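Local coordinates for protein toll-like receptor 13 (Mus musculus, PDB 4Z0C) that recognises bacterial 23S ribosomal RNA as an innate immune receptor and signals through MYD88 and TRAF6 to activate NF-kappa-B, at residues Ser97-Leu108 with His120-Lys131. Numbering follows the deposited sequence.
Sequences SVNNSFEGLSSL and HIHKDAFTPLIK. With NAG (2-acetamido-2-deoxy-beta-D-glucopyranose), chain L.
Phe-102 and Phe-126 lie side by side and point the same way, CE2 of Phe-102 being 3.9 Å from CE1 of Phe-126. Their planes are inclined at 51°, with the ring centroids 5.7 Å apart. The Ala-125 carbonyl O approaches the Phe-102 ring at its edge, 3.3 Å from CD2. Beyond the rings, CD2 of Leu-129 reaches CB of Leu-105 at 3.7 Å and also touches Leu-108 CD2, while Pro-128 CB packs against the Phe-102 carbonyl O. On the other side of the aromatic pair, Val-98 meets Ile-121, which also packs on helix 145-152. The backbones join here in parallel register. Val-98 N donates to His-120 O (2.9 Å, 165°). His-122 N donates to Val-98 O (2.9 Å, 174°). At the far end, one water links the carbonyls of Leu-105 and Leu-108 to Lys-131 N. At the polar edge, the Asn-100 side chain lies over one face of the His-122 ring, their planes nearly perpendicular, and His-122 ND1 accepts from Asp-124 N. Asn-99 ND2 carries the N-linked sugar, whose N2 donates to Ser-97 O. Equivalent Phe and Leu positions of adjacent coils, stacked in register, form the phenylalanine-spine packing of leucine-rich repeats, here between segments running from a short parallel pair back toward the main strands of the Toll-like receptor ectodomain.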
ATOM      1  N   SER A  97      25.096  36.249  18.662  1.00 52.47           N
ATOM      2  CA  SER A  97      25.021  37.700  18.633  1.00 48.18           C
ATOM      3  C   SER A  97      25.258  38.119  17.204  1.00 49.15           C
ATOM      4  O   SER A  97      25.940  37.421  16.461  1.00 55.26           O
ATOM      5  CB  SER A  97      26.051  38.326  19.573  1.00 44.27           C
ATOM      6  OG  SER A  97      27.319  37.711  19.429  1.00 48.96           O
ATOM      7  N   VAL A  98      24.688  39.250  16.812  1.00 45.63           N
ATOM      8  CA  VAL A  98      24.837  39.715  15.443  1.00 39.62           C
ATOM      9  C   VAL A  98      25.729  40.957  15.375  1.00 45.26           C
ATOM     10  O   VAL A  98      25.448  41.984  15.983  1.00 39.62           O
ATOM     11  CB  VAL A  98      23.466  39.979  14.800  1.00 38.03           C
ATOM     12  CG1 VAL A  98      23.628  40.369  13.355  1.00 40.12           C
ATOM     13  CG2 VAL A  98      22.604  38.727  14.897  1.00 38.05           C
ATOM     14  N   ASN A  99      26.820  40.834  14.631  1.00 50.22           N
ATOM     15  CA  ASN A  99      27.801  41.892  14.520  1.00 46.77           C
ATOM     16  C   ASN A  99      27.629  42.642  13.205  1.00 49.54           C
ATOM     17  O   ASN A  99      26.658  42.427  12.486  1.00 56.82           O
ATOM     18  CB  ASN A  99      29.198  41.297  14.629  1.00 44.04           C
ATOM     19  CG  ASN A  99      29.362  40.433  15.868  1.00 48.94           C
ATOM     20  OD1 ASN A  99      28.805  40.735  16.926  1.00 49.20           O
ATOM     21  ND2 ASN A  99      30.102  39.332  15.731  1.00 51.24           N
ATOM     22  N   ASN A 100      28.567  43.530  12.903  1.00 44.92           N
ATOM     23  CA  ASN A 100      28.480  44.386  11.727  1.00 53.41           C
ATOM     24  C   ASN A 100      28.980  43.703  10.446  1.00 51.05           C
ATOM     25  O   ASN A 100      29.892  44.196   9.780  1.00 49.96           O
ATOM     26  CB  ASN A 100      29.276  45.643  12.021  1.00 63.49           C
ATOM     27  CG  ASN A 100      28.800  46.323  13.288  1.00 76.13           C
ATOM     28  OD1 ASN A 100      27.676  46.815  13.353  1.00 81.54           O
ATOM     29  ND2 ASN A 100      29.629  46.291  14.328  1.00 79.28           N
ATOM     30  N   SER A 101      28.380  42.561  10.111  1.00 47.36           N
ATOM     31  CA  SER A 101      28.798  41.747   8.967  1.00 37.11           C
ATOM     32  C   SER A 101      28.099  42.010   7.620  1.00 32.73           C
ATOM     33  O   SER A 101      28.392  41.345   6.633  1.00 37.97           O
ATOM     34  CB  SER A 101      28.621  40.274   9.336  1.00 45.35           C
ATOM     35  OG  SER A 101      28.992  40.032  10.684  1.00 51.53           O
ATOM     36  N   PHE A 102      27.243  43.017   7.559  1.00 37.57           N
ATOM     37  CA  PHE A 102      26.354  43.233   6.410  1.00 38.46           C
ATOM     38  C   PHE A 102      26.701  44.273   5.341  1.00 47.87           C
ATOM     39  O   PHE A 102      25.828  44.646   4.555  1.00 47.54           O
ATOM     40  CB  PHE A 102      24.933  43.452   6.933  1.00 37.65           C
ATOM     41  CG  PHE A 102      24.480  42.359   7.846  1.00 42.62           C
ATOM     42  CD1 PHE A 102      24.062  41.137   7.326  1.00 37.84           C
ATOM     43  CD2 PHE A 102      24.582  42.503   9.219  1.00 39.19           C
ATOM     44  CE1 PHE A 102      23.672  40.114   8.163  1.00 39.74           C
ATOM     45  CE2 PHE A 102      24.199  41.476  10.057  1.00 44.72           C
ATOM     46  CZ  PHE A 102      23.743  40.278   9.527  1.00 40.52           C
ATOM     47  N   GLU A 103      27.940  44.758   5.310  1.00 53.00           N
ATOM     48  CA  GLU A 103      28.303  45.735   4.287  1.00 55.35           C
ATOM     49  C   GLU A 103      28.217  45.125   2.878  1.00 49.02           C
ATOM     50  O   GLU A 103      28.624  43.991   2.643  1.00 39.90           O
ATOM     51  CB  GLU A 103      29.701  46.309   4.544  1.00 58.33           C
ATOM     52  CG  GLU A 103      29.892  47.744   4.024  1.00 70.57           C
ATOM     53  CD  GLU A 103      29.275  48.828   4.931  1.00 71.69           C
ATOM     54  OE1 GLU A 103      29.328  48.692   6.175  1.00 74.95           O
ATOM     55  OE2 GLU A 103      28.738  49.822   4.391  1.00 63.88           O
ATOM     56  N   GLY A 104      27.661  45.899   1.953  1.00 49.28           N
ATOM     57  CA  GLY A 104      27.501  45.480   0.575  1.00 37.08           C
ATOM     58  C   GLY A 104      26.104  45.023   0.215  1.00 41.14           C
ATOM     59  O   GLY A 104      25.752  44.925  -0.959  1.00 33.86           O
ATOM     60  N   LEU A 105      25.278  44.774   1.222  1.00 47.28           N
ATOM     61  CA  LEU A 105      23.972  44.185   0.960  1.00 47.18           C
ATOM     62  C   LEU A 105      22.953  45.271   0.679  1.00 43.68           C
ATOM     63  O   LEU A 105      21.872  45.288   1.274  1.00 41.03           O
ATOM     64  CB  LEU A 105      23.545  43.297   2.123  1.00 46.75           C
ATOM     65  CG  LEU A 105      24.442  42.067   2.248  1.00 44.89           C
ATOM     66  CD1 LEU A 105      24.238  41.388   3.585  1.00 41.98           C
ATOM     67  CD2 LEU A 105      24.177  41.085   1.093  1.00 49.09           C
ATOM     68  N   SER A 106      23.297  46.155  -0.255  1.00 30.92           N
ATOM     69  CA  SER A 106      22.544  47.396  -0.446  1.00 42.65           C
ATOM     70  C   SER A 106      21.207  47.195  -1.149  1.00 44.82           C
ATOM     71  O   SER A 106      20.400  48.125  -1.227  1.00 51.94           O
ATOM     72  CB  SER A 106      23.397  48.470  -1.153  1.00 37.85           C
ATOM     73  OG  SER A 106      23.482  48.234  -2.543  1.00 44.69           O
ATOM     74  N   SER A 107      20.970  45.984  -1.644  1.00 44.33           N
ATOM     75  CA  SER A 107      19.673  45.629  -2.222  1.00 42.02           C
ATOM     76  C   SER A 107      18.867  44.620  -1.381  1.00 38.72           C
ATOM     77  O   SER A 107      17.743  44.279  -1.738  1.00 36.97           O
ATOM     78  CB  SER A 107      19.856  45.077  -3.634  1.00 45.48           C
ATOM     79  OG  SER A 107      20.214  46.096  -4.540  1.00 47.22           O
ATOM     80  N   LEU A 108      19.443  44.141  -0.280  1.00 34.83           N
ATOM     81  CA  LEU A 108      18.795  43.115   0.547  1.00 32.31           C
ATOM     82  C   LEU A 108      17.398  43.533   0.975  1.00 35.16           C
ATOM     83  O   LEU A 108      17.243  44.544   1.657  1.00 35.84           O
ATOM     84  CB  LEU A 108      19.625  42.815   1.791  1.00 32.36           C
ATOM     85  CG  LEU A 108      19.339  41.481   2.467  1.00 32.17           C
ATOM     86  CD1 LEU A 108      19.850  40.355   1.577  1.00 34.66           C
ATOM     87  CD2 LEU A 108      19.994  41.437   3.820  1.00 25.47           C
ATOM     88  N   HIS A 120      21.716  39.498  21.271  1.00 49.27           N
ATOM     89  CA  HIS A 120      21.969  40.916  20.986  1.00 44.20           C
ATOM     90  C   HIS A 120      22.325  41.197  19.536  1.00 38.77           C
ATOM     91  O   HIS A 120      22.914  40.364  18.843  1.00 40.33           O
ATOM     92  CB  HIS A 120      23.090  41.461  21.875  1.00 52.63           C
ATOM     93  CG  HIS A 120      22.755  41.487  23.331  1.00 74.70           C
ATOM     94  ND1 HIS A 120      23.048  40.445  24.185  1.00 84.78           N
ATOM     95  CD2 HIS A 120      22.159  42.437  24.093  1.00 83.87           C
ATOM     96  CE1 HIS A 120      22.643  40.747  25.404  1.00 86.72           C
ATOM     97  NE2 HIS A 120      22.099  41.953  25.376  1.00 87.05           N
ATOM     98  N   ILE A 121      22.001  42.404  19.094  1.00 35.25           N
ATOM     99  CA  ILE A 121      22.369  42.849  17.760  1.00 36.82           C
ATOM    100  C   ILE A 121      23.077  44.180  17.917  1.00 41.76           C
ATOM    101  O   ILE A 121      22.556  45.091  18.566  1.00 43.84           O
ATOM    102  CB  ILE A 121      21.140  43.064  16.871  1.00 32.82           C
ATOM    103  CG1 ILE A 121      20.307  41.779  16.764  1.00 37.74           C
ATOM    104  CG2 ILE A 121      21.573  43.549  15.497  1.00 22.32           C
ATOM    105  CD1 ILE A 121      19.170  41.873  15.766  1.00 33.10           C
ATOM    106  N   HIS A 122      24.268  44.294  17.341  1.00 44.17           N
ATOM    107  CA  HIS A 122      25.027  45.523  17.466  1.00 51.15           C
ATOM    108  C   HIS A 122      24.243  46.680  16.861  1.00 54.83           C
ATOM    109  O   HIS A 122      23.577  46.521  15.830  1.00 53.43           O
ATOM    110  CB  HIS A 122      26.406  45.425  16.811  1.00 58.89           C
ATOM    111  CG  HIS A 122      27.265  46.622  17.078  1.00 60.06           C
ATOM    112  ND1 HIS A 122      27.259  47.737  16.271  1.00 63.35           N
ATOM    113  CD2 HIS A 122      28.128  46.891  18.088  1.00 56.90           C
ATOM    114  CE1 HIS A 122      28.096  48.637  16.763  1.00 64.78           C
ATOM    115  NE2 HIS A 122      28.631  48.147  17.866  1.00 62.45           N
ATOM    116  N   LYS A 123      24.315  47.826  17.536  1.00 53.80           N
ATOM    117  CA  LYS A 123      23.611  49.040  17.142  1.00 54.47           C
ATOM    118  C   LYS A 123      23.714  49.356  15.652  1.00 44.89           C
ATOM    119  O   LYS A 123      22.756  49.836  15.044  1.00 49.48           O
ATOM    120  CB  LYS A 123      24.178  50.220  17.931  1.00 60.53           C
ATOM    121  CG  LYS A 123      23.281  51.439  17.961  1.00 65.98           C
ATOM    122  CD  LYS A 123      23.877  52.544  18.837  1.00 67.08           C
ATOM    123  CE  LYS A 123      25.372  52.690  18.607  1.00 66.95           C
ATOM    124  NZ  LYS A 123      25.683  53.809  17.668  1.00 67.72           N
ATOM    125  N   ASP A 124      24.874  49.085  15.067  1.00 32.43           N
ATOM    126  CA  ASP A 124      25.130  49.457  13.674  1.00 38.38           C
ATOM    127  C   ASP A 124      25.153  48.277  12.720  1.00 47.94           C
ATOM    128  O   ASP A 124      25.621  48.410  11.585  1.00 51.01           O
ATOM    129  CB  ASP A 124      26.451  50.208  13.550  1.00 42.06           C
ATOM    130  CG  ASP A 124      26.468  51.483  14.355  1.00 55.79           C
ATOM    131  OD1 ASP A 124      25.533  52.300  14.187  1.00 57.46           O
ATOM    132  OD2 ASP A 124      27.407  51.659  15.162  1.00 61.87           O
ATOM    133  N   ALA A 125      24.671  47.121  13.176  1.00 44.96           N
ATOM    134  CA  ALA A 125      24.719  45.928  12.340  1.00 38.99           C
ATOM    135  C   ALA A 125      23.980  46.134  11.016  1.00 36.13           C
ATOM    136  O   ALA A 125      24.482  45.757   9.975  1.00 37.60           O
ATOM    137  CB  ALA A 125      24.190  44.735  13.083  1.00 36.67           C
ATOM    138  N   PHE A 126      22.826  46.795  11.056  1.00 36.85           N
ATOM    139  CA  PHE A 126      21.936  46.878   9.888  1.00 38.32           C
ATOM    140  C   PHE A 126      22.044  48.152   9.034  1.00 47.07           C
ATOM    141  O   PHE A 126      21.270  48.328   8.088  1.00 47.53           O
ATOM    142  CB  PHE A 126      20.474  46.654  10.331  1.00 26.74           C
ATOM    143  CG  PHE A 126      20.238  45.327  10.974  1.00 32.83           C
ATOM    144  CD1 PHE A 126      20.910  44.192  10.523  1.00 37.66           C
ATOM    145  CD2 PHE A 126      19.364  45.202  12.040  1.00 43.69           C
ATOM    146  CE1 PHE A 126      20.694  42.957  11.113  1.00 37.31           C
ATOM    147  CE2 PHE A 126      19.146  43.965  12.640  1.00 39.16           C
ATOM    148  CZ  PHE A 126      19.814  42.847  12.174  1.00 38.04           C
ATOM    149  N   THR A 127      22.983  49.035   9.372  1.00 48.97           N
ATOM    150  CA  THR A 127      23.209  50.277   8.610  1.00 47.52           C
ATOM    151  C   THR A 127      23.308  50.169   7.070  1.00 39.78           C
ATOM    152  O   THR A 127      22.681  50.968   6.363  1.00 37.52           O
ATOM    153  CB  THR A 127      24.428  51.066   9.155  1.00 61.95           C
ATOM    154  OG1 THR A 127      24.228  51.351  10.549  1.00 65.33           O
ATOM    155  CG2 THR A 127      24.582  52.374   8.406  1.00 55.01           C
ATOM    156  N   PRO A 128      24.055  49.174   6.539  1.00 33.51           N
ATOM    157  CA  PRO A 128      24.072  49.069   5.069  1.00 35.84           C
ATOM    158  C   PRO A 128      22.731  48.617   4.466  1.00 48.26           C
ATOM    159  O   PRO A 128      22.558  48.716   3.253  1.00 55.38           O
ATOM    160  CB  PRO A 128      25.142  48.001   4.795  1.00 29.28           C
ATOM    161  CG  PRO A 128      25.927  47.882   6.045  1.00 28.52           C
ATOM    162  CD  PRO A 128      24.992  48.219   7.165  1.00 28.89           C
ATOM    163  N   LEU A 129      21.794  48.161   5.294  1.00 45.97           N
ATOM    164  CA  LEU A 129      20.572  47.548   4.783  1.00 42.93           C
ATOM    165  C   LEU A 129      19.499  48.567   4.433  1.00 43.03           C
ATOM    166  O   LEU A 129      18.401  48.541   4.975  1.00 44.31           O
ATOM    167  CB  LEU A 129      20.031  46.530   5.779  1.00 43.28           C
ATOM    168  CG  LEU A 129      21.069  45.489   6.183  1.00 41.13           C
ATOM    169  CD1 LEU A 129      20.450  44.457   7.110  1.00 29.96           C
ATOM    170  CD2 LEU A 129      21.705  44.843   4.955  1.00 35.28           C
ATOM    171  N   ILE A 130      19.816  49.447   3.492  1.00 42.40           N
ATOM    172  CA  ILE A 130      18.930  50.544   3.128  1.00 40.82           C
ATOM    173  C   ILE A 130      17.650  50.138   2.391  1.00 44.26           C
ATOM    174  O   ILE A 130      16.787  50.990   2.161  1.00 44.00           O
ATOM    175  CB  ILE A 130      19.667  51.588   2.278  1.00 47.42           C
ATOM    176  CG1 ILE A 130      20.329  50.894   1.083  1.00 42.95           C
ATOM    177  CG2 ILE A 130      20.716  52.322   3.121  1.00 46.27           C
ATOM    178  CD1 ILE A 130      20.581  51.799  -0.072  1.00 37.52           C
ATOM    179  N   LYS A 131      17.529  48.858   2.018  1.00 40.46           N
ATOM    180  CA  LYS A 131      16.343  48.371   1.303  1.00 35.11           C
ATOM    181  C   LYS A 131      15.555  47.297   2.071  1.00 39.74           C
ATOM    182  O   LYS A 131      14.523  46.816   1.591  1.00 40.18           O
ATOM    183  CB  LYS A 131      16.732  47.813  -0.069  1.00 38.36           C
ATOM    184  CG  LYS A 131      17.339  48.823  -1.021  1.00 45.73           C
ATOM    185  CD  LYS A 131      16.332  49.290  -2.060  1.00 53.49           C
ATOM    186  CE  LYS A 131      16.731  50.648  -2.627  1.00 64.43           C
ATOM    187  NZ  LYS A 131      16.749  50.683  -4.114  1.00 67.70           N
TER
HETATM  188  C1  NAG L 904      30.071  38.514  16.920  1.00 55.48           C
HETATM  189  C2  NAG L 904      30.086  37.051  16.458  1.00 56.97           C
HETATM  190  C3  NAG L 904      30.318  36.060  17.597  1.00 55.33           C
HETATM  191  C4  NAG L 904      31.416  36.516  18.555  1.00 60.12           C
HETATM  192  C5  NAG L 904      31.273  37.997  18.898  1.00 63.70           C
HETATM  193  C6  NAG L 904      32.434  38.505  19.758  1.00 64.86           C
HETATM  194  C7  NAG L 904      28.809  36.340  14.513  1.00 51.93           C
HETATM  195  C8  NAG L 904      27.634  35.506  14.099  1.00 59.47           C
HETATM  196  N2  NAG L 904      28.847  36.718  15.785  1.00 52.05           N
HETATM  197  O3  NAG L 904      30.670  34.814  17.039  1.00 46.62           O
HETATM  198  O4  NAG L 904      31.324  35.750  19.738  1.00 64.38           O
HETATM  199  O5  NAG L 904      31.205  38.771  17.719  1.00 60.14           O
HETATM  200  O6  NAG L 904      33.585  38.726  18.969  1.00 63.65           O
HETATM  201  O7  NAG L 904      29.670  36.637  13.689  1.00 47.44           O
HETATM  202  O   HOH W   1      19.034  46.640   1.942  1.00 27.58           O